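Local coordinates for protein orotidine 5'-phosphate decarboxylase (Sulfolobus solfataricus, PDB 4DBD) that probably catalyses the decarboxylation of orotidine 5'-monophosphate to UMP, the last step of de novo UMP biosynthesis, as a homodimeric TIM barrel, at residues A[58-63]-A[70-75]; A[92-97]-A[108-113]. All blocks are in the same frame, centred on the assembly; numbering follows the deposited sequence.

Contact 1 (58-63 with 70-75) and contact 2 (92-97 with 108-113) illustrate the two joints of a TIM barrel: in the first a strand meets the helix that follows it, in the second a helix meets the strand that follows it. Their centres lie 11 Å apart, and strand 81-85 runs between their two strands in the sheet. The outer layers touch where V73 CG2 comes within 4.0 Å of L97 CD1. Inside the barrel, CD of K61, the predicted proton donor, is 3.9 Å from V111 CG2. Contact 1 thus carries predicted catalytic residues on its strand, whereas contact 2 adjoins it as a buried apolar layer.

Contact 1 (A[58-63]-A[70-75]); sequences VDFKLA and KSIVER
F60 packs on I72, and L62 on both I72 and V73, while alternating, along the same strand, with D59 and K61, two predicted catalytic residues: one strand end serves both the hydrophobic layer of the TIM barrel and its active site. The sequence is the family's DxKxxD signature at the end of strand 55-62, and helix 66-73 is the one that follows in the beta-alpha-beta unit. K61 has a left-handed backbone conformation (phi 45°), unusual within a strand. D59 OD1 accepts the K61 N-H at 3.0 Å, which makes an Asx turn here, the donor coming from the anti side and tilted out of the carboxylate plane. The other oxygen, D59 OD2, is met on its syn side by K61 NZ at 2.6 Å in a salt bridge. K30 also bridges to D59, and D64 of the second subunit bridges to K61, completing a charged network that spans the dimer interface.

Across the apolar side, I72 is the shared partner. I72 CG2, anti to the backbone N, lies 4.0 Å from F60 CD2 in an oblique approach to the ring and 3.8 Å from L62 CD2. L62 and I72 run past one another in opposite directions, and L62 CD2 is also near I72 CD1. V58 CG1 sits over one face of the F60 ring, nearer its margin than its centre. The two methyls of L62 divide the helix between them: while CD2 serves I72, L62 CD1 meets V73 CG1 at 3.6 Å.

Contact 2 (A[92-97]-A[108-113]); sequences GSLDEL and LYLVAV
Leucine-on-leucine packing, L94 on L110 and L97 on L108, joins helix 90-103 to strand 107-113 in the second half of a beta-alpha-beta unit of the TIM barrel. No hydrogen bond crosses between the segments; four buried side chains make the joint, two from each. The pairs run in opposite orders along the two segments, L94 lying nearest L110 and L97 nearest L108, as the helix returns antiparallel to the strand it leads into.

The two pairs differ in geometry. L94 and L110 reach toward each other tip to tip: each CG stands anti to its own carbonyl carbon (chi1 -69° for L94 and -65° for L110), which carries the two methyl ends to meet. A single methyl of L110, CD2, receives both branches of L94, at 3.8 Å from L94 CD2 and 4.0 Å from L94 CD1. L97 and L108 instead have CG anti to the backbone N, and their side chains cross obliquely, with L97 CD2 4.0 Å from L108 CD1.

Where the helix widens into a pi-type turn, D95 OD1 accepts the G92 N-H at 3.0 Å, on the syn side but well out of the carboxylate plane.

Y109, between L108 and L110, points from the helix; its hydroxyl is hydrogen-bonded to E55. V111 packs on I83 and H85. Neighbouring elements close the leucine layer: I134 of helix 124-134 packs on both L94 and L108, A84 of strand 81-85 touches L94, and M69 of helix 66-73 lies against L97.

Contact 1 (A[58-63]-A[70-75])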
loop_
_atom_site.group_PDB
_atom_site.type_symbol
_atom_site.label_atom_id
_atom_site.label_comp_id
_atom_site.label_asym_id
_atom_site.label_seq_id
_atom_site.Cartn_x
_atom_site.Cartn_y
_atom_site.Cartn_z
ATOM N N VAL A 58 4.793 6.746 -9.427
ATOM C CA VAL A 58 3.910 5.636 -9.124
ATOM C C VAL A 58 3.593 5.722 -7.633
ATOM O O VAL A 58 4.501 5.807 -6.798
ATOM C CB VAL A 58 4.541 4.270 -9.478
ATOM C CG1 VAL A 58 3.782 3.162 -8.773
ATOM C CG2 VAL A 58 4.515 4.064 -10.994
ATOM N N ASP A 59 2.298 5.747 -7.319
ATOM C CA ASP A 59 1.844 5.830 -5.933
ATOM C C ASP A 59 0.992 4.606 -5.593
ATOM O O ASP A 59 -0.221 4.592 -5.804
ATOM C CB ASP A 59 1.067 7.134 -5.684
ATOM C CG ASP A 59 0.624 7.267 -4.260
ATOM O OD1 ASP A 59 1.128 6.475 -3.429
ATOM O OD2 ASP A 59 -0.203 8.156 -3.956
ATOM N N PHE A 60 1.653 3.569 -5.083
ATOM C CA PHE A 60 0.968 2.425 -4.520
ATOM C C PHE A 60 1.055 2.492 -2.992
ATOM O O PHE A 60 0.859 1.474 -2.309
ATOM C CB PHE A 60 1.613 1.122 -5.002
ATOM C CG PHE A 60 1.391 0.826 -6.460
ATOM C CD1 PHE A 60 0.670 1.691 -7.272
ATOM C CD2 PHE A 60 1.901 -0.334 -7.015
ATOM C CE1 PHE A 60 0.471 1.406 -8.610
ATOM C CE2 PHE A 60 1.703 -0.628 -8.353
ATOM C CZ PHE A 60 0.982 0.246 -9.152
ATOM N N LYS A 61 1.358 3.684 -2.467
ATOM C CA LYS A 61 1.450 3.906 -1.022
ATOM C C LYS A 61 2.228 2.785 -0.361
ATOM O O LYS A 61 1.760 2.162 0.603
ATOM C CB LYS A 61 0.063 4.005 -0.398
ATOM C CG LYS A 61 -0.727 5.272 -0.766
ATOM C CD LYS A 61 -0.003 6.540 -0.312
ATOM C CE LYS A 61 -0.947 7.754 -0.327
ATOM N NZ LYS A 61 -1.516 8.057 -1.689
ATOM N N LEU A 62 3.433 2.549 -0.865
ATOM C CA LEU A 62 4.218 1.381 -0.488
ATOM C C LEU A 62 4.380 1.277 1.025
ATOM O O LEU A 62 4.752 2.239 1.690
ATOM C CB LEU A 62 5.572 1.422 -1.175
ATOM C CG LEU A 62 5.540 1.311 -2.710
ATOM C CD1 LEU A 62 6.853 1.792 -3.317
ATOM C CD2 LEU A 62 5.207 -0.119 -3.156
ATOM N N ALA A 63 4.085 0.103 1.575
ATOM C CA ALA A 63 4.091 -0.028 3.035
ATOM C C ALA A 63 4.294 -1.480 3.448
ATOM O O ALA A 63 3.430 -2.103 4.062
ATOM C CB ALA A 63 2.815 0.536 3.613
ATOM N N LYS A 70 10.619 -3.791 -2.935
ATOM C CA LYS A 70 11.514 -3.909 -4.090
ATOM C C LYS A 70 10.907 -4.794 -5.191
ATOM O O LYS A 70 11.024 -4.495 -6.380
ATOM C CB LYS A 70 12.887 -4.414 -3.637
ATOM C CG LYS A 70 13.665 -3.377 -2.831
ATOM C CD LYS A 70 14.756 -4.022 -1.985
ATOM C CE LYS A 70 15.697 -4.876 -2.809
ATOM N NZ LYS A 70 16.772 -5.454 -1.921
ATOM N N SER A 71 10.231 -5.872 -4.800
ATOM C CA SER A 71 9.595 -6.763 -5.779
ATOM C C SER A 71 8.488 -6.040 -6.547
ATOM O O SER A 71 8.212 -6.340 -7.713
ATOM C CB SER A 71 9.025 -7.999 -5.089
ATOM O OG SER A 71 10.069 -8.800 -4.560
ATOM N N ILE A 72 7.847 -5.089 -5.883
ATOM C CA ILE A 72 6.829 -4.274 -6.516
ATOM C C ILE A 72 7.430 -3.279 -7.500
ATOM O O ILE A 72 7.031 -3.238 -8.670
ATOM C CB ILE A 72 6.005 -3.527 -5.456
ATOM C CG1 ILE A 72 5.198 -4.526 -4.626
ATOM C CG2 ILE A 72 5.089 -2.497 -6.105
ATOM C CD1 ILE A 72 4.557 -3.933 -3.377
ATOM N N VAL A 73 8.392 -2.477 -7.050
ATOM C CA VAL A 73 8.867 -1.382 -7.891
ATOM C C VAL A 73 9.701 -1.844 -9.081
ATOM O O VAL A 73 9.803 -1.137 -10.081
ATOM C CB VAL A 73 9.651 -0.298 -7.106
ATOM C CG1 VAL A 73 8.787 0.301 -5.955
ATOM C CG2 VAL A 73 10.956 -0.840 -6.592
ATOM N N GLU A 74 10.307 -3.019 -8.993
ATOM C CA GLU A 74 11.115 -3.464 -10.131
ATOM C C GLU A 74 10.234 -3.814 -11.337
ATOM O O GLU A 74 10.715 -3.856 -12.466
ATOM C CB GLU A 74 12.071 -4.607 -9.752
ATOM C CG GLU A 74 11.422 -5.958 -9.571
ATOM C CD GLU A 74 12.365 -6.977 -8.939
ATOM O OE1 GLU A 74 13.551 -6.650 -8.704
ATOM O OE2 GLU A 74 11.911 -8.110 -8.666
ATOM N N ARG A 75 8.941 -4.017 -11.093
ATOM C CA ARG A 75 7.963 -4.257 -12.156
ATOM C C ARG A 75 7.318 -2.961 -12.656
ATOM O O ARG A 75 6.356 -2.999 -13.425
ATOM C CB ARG A 75 6.861 -5.216 -11.671
ATOM C CG ARG A 75 7.252 -6.695 -11.626
ATOM C CD ARG A 75 8.269 -7.002 -10.549
ATOM N NE ARG A 75 7.855 -8.139 -9.722
ATOM C CZ ARG A 75 8.670 -8.853 -8.947
ATOM N NH1 ARG A 75 9.959 -8.565 -8.883
ATOM N NH2 ARG A 75 8.194 -9.867 -8.237
#

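Contact 2 (A[92-97]-A[108-113])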
loop_
_atom_site.group_PDB
_atom_site.type_symbol
_atom_site.label_atom_id
_atom_site.label_comp_id
_atom_site.label_asym_id
_atom_site.label_seq_id
_atom_site.Cartn_x
_atom_site.Cartn_y
_atom_site.Cartn_z
ATOM N N GLY A 92 15.035 -2.660 7.451
ATOM C CA GLY A 92 14.368 -3.814 6.868
ATOM C C GLY A 92 13.145 -3.434 6.045
ATOM O O GLY A 92 12.382 -4.299 5.608
ATOM N N SER A 93 12.956 -2.137 5.839
ATOM C CA SER A 93 11.840 -1.646 5.031
ATOM C C SER A 93 12.324 -0.505 4.140
ATOM O O SER A 93 12.823 -0.741 3.042
ATOM C CB SER A 93 10.675 -1.233 5.930
ATOM O OG SER A 93 9.570 -0.753 5.183
ATOM N N LEU A 94 12.223 0.736 4.606
ATOM C CA LEU A 94 12.622 1.844 3.745
ATOM C C LEU A 94 14.116 1.892 3.394
ATOM O O LEU A 94 14.478 2.360 2.307
ATOM C CB LEU A 94 12.138 3.183 4.307
ATOM C CG LEU A 94 10.620 3.372 4.256
ATOM C CD1 LEU A 94 10.230 4.575 5.095
ATOM C CD2 LEU A 94 10.122 3.527 2.802
ATOM N N ASP A 95 14.993 1.423 4.279
ATOM C CA ASP A 95 16.418 1.462 3.918
ATOM C C ASP A 95 16.714 0.606 2.686
ATOM O O ASP A 95 17.426 1.033 1.776
ATOM C CB ASP A 95 17.363 1.142 5.097
ATOM C CG ASP A 95 17.130 -0.236 5.712
ATOM O OD1 ASP A 95 16.293 -1.015 5.213
ATOM O OD2 ASP A 95 17.821 -0.552 6.705
ATOM N N GLU A 96 16.123 -0.581 2.642
ATOM C CA GLU A 96 16.323 -1.500 1.538
ATOM C C GLU A 96 15.719 -0.960 0.248
ATOM O O GLU A 96 16.296 -1.121 -0.829
ATOM C CB GLU A 96 15.735 -2.867 1.873
ATOM C CG GLU A 96 16.499 -3.583 2.957
ATOM C CD GLU A 96 15.893 -4.910 3.339
ATOM O OE1 GLU A 96 14.969 -5.378 2.643
ATOM O OE2 GLU A 96 16.355 -5.499 4.343
ATOM N N LEU A 97 14.557 -0.321 0.355
ATOM C CA LEU A 97 13.927 0.287 -0.820
ATOM C C LEU A 97 14.754 1.467 -1.343
ATOM O O LEU A 97 14.924 1.622 -2.557
ATOM C CB LEU A 97 12.496 0.731 -0.500
ATOM C CG LEU A 97 11.754 1.452 -1.627
ATOM C CD1 LEU A 97 11.566 0.547 -2.839
ATOM C CD2 LEU A 97 10.404 1.996 -1.139
ATOM N N LEU A 108 12.541 8.725 -4.473
ATOM C CA LEU A 108 11.602 8.282 -3.444
ATOM C C LEU A 108 10.911 9.493 -2.830
ATOM O O LEU A 108 11.561 10.488 -2.509
ATOM C CB LEU A 108 12.339 7.494 -2.338
ATOM C CG LEU A 108 11.546 6.965 -1.140
ATOM C CD1 LEU A 108 10.434 6.008 -1.584
ATOM C CD2 LEU A 108 12.458 6.301 -0.098
ATOM N N TYR A 109 9.589 9.411 -2.711
ATOM C CA TYR A 109 8.790 10.391 -1.970
ATOM C C TYR A 109 8.151 9.668 -0.793
ATOM O O TYR A 109 7.567 8.595 -0.975
ATOM C CB TYR A 109 7.677 10.946 -2.862
ATOM C CG TYR A 109 8.155 11.923 -3.905
ATOM C CD1 TYR A 109 8.008 13.289 -3.715
ATOM C CD2 TYR A 109 8.746 11.483 -5.083
ATOM C CE1 TYR A 109 8.441 14.194 -4.664
ATOM C CE2 TYR A 109 9.181 12.387 -6.047
ATOM C CZ TYR A 109 9.025 13.738 -5.823
ATOM O OH TYR A 109 9.452 14.648 -6.755
ATOM N N LEU A 110 8.237 10.248 0.407
ATOM C CA LEU A 110 7.661 9.598 1.583
ATOM C C LEU A 110 6.413 10.328 2.072
ATOM O O LEU A 110 6.368 11.555 2.110
ATOM C CB LEU A 110 8.678 9.507 2.715
ATOM C CG LEU A 110 9.922 8.645 2.506
ATOM C CD1 LEU A 110 10.803 8.718 3.742
ATOM C CD2 LEU A 110 9.530 7.186 2.200
ATOM N N VAL A 111 5.394 9.560 2.440
ATOM C CA VAL A 111 4.154 10.136 2.947
ATOM C C VAL A 111 4.334 10.628 4.383
ATOM O O VAL A 111 4.655 9.843 5.285
ATOM C CB VAL A 111 3.011 9.114 2.887
ATOM C CG1 VAL A 111 1.763 9.694 3.559
ATOM C CG2 VAL A 111 2.732 8.745 1.443
ATOM N N ALA A 112 4.139 11.928 4.600
ATOM C CA ALA A 112 4.344 12.499 5.941
ATOM C C ALA A 112 3.028 12.781 6.648
ATOM O O ALA A 112 2.864 12.444 7.826
ATOM C CB ALA A 112 5.209 13.766 5.886
ATOM N N VAL A 113 2.114 13.444 5.947
ATOM C CA VAL A 113 0.803 13.762 6.489
ATOM C C VAL A 113 -0.266 13.494 5.434
ATOM O O VAL A 113 -0.130 13.909 4.283
ATOM C CB VAL A 113 0.704 15.243 6.905
ATOM C CG1 VAL A 113 -0.625 15.503 7.624
ATOM C CG2 VAL A 113 1.884 15.625 7.776
#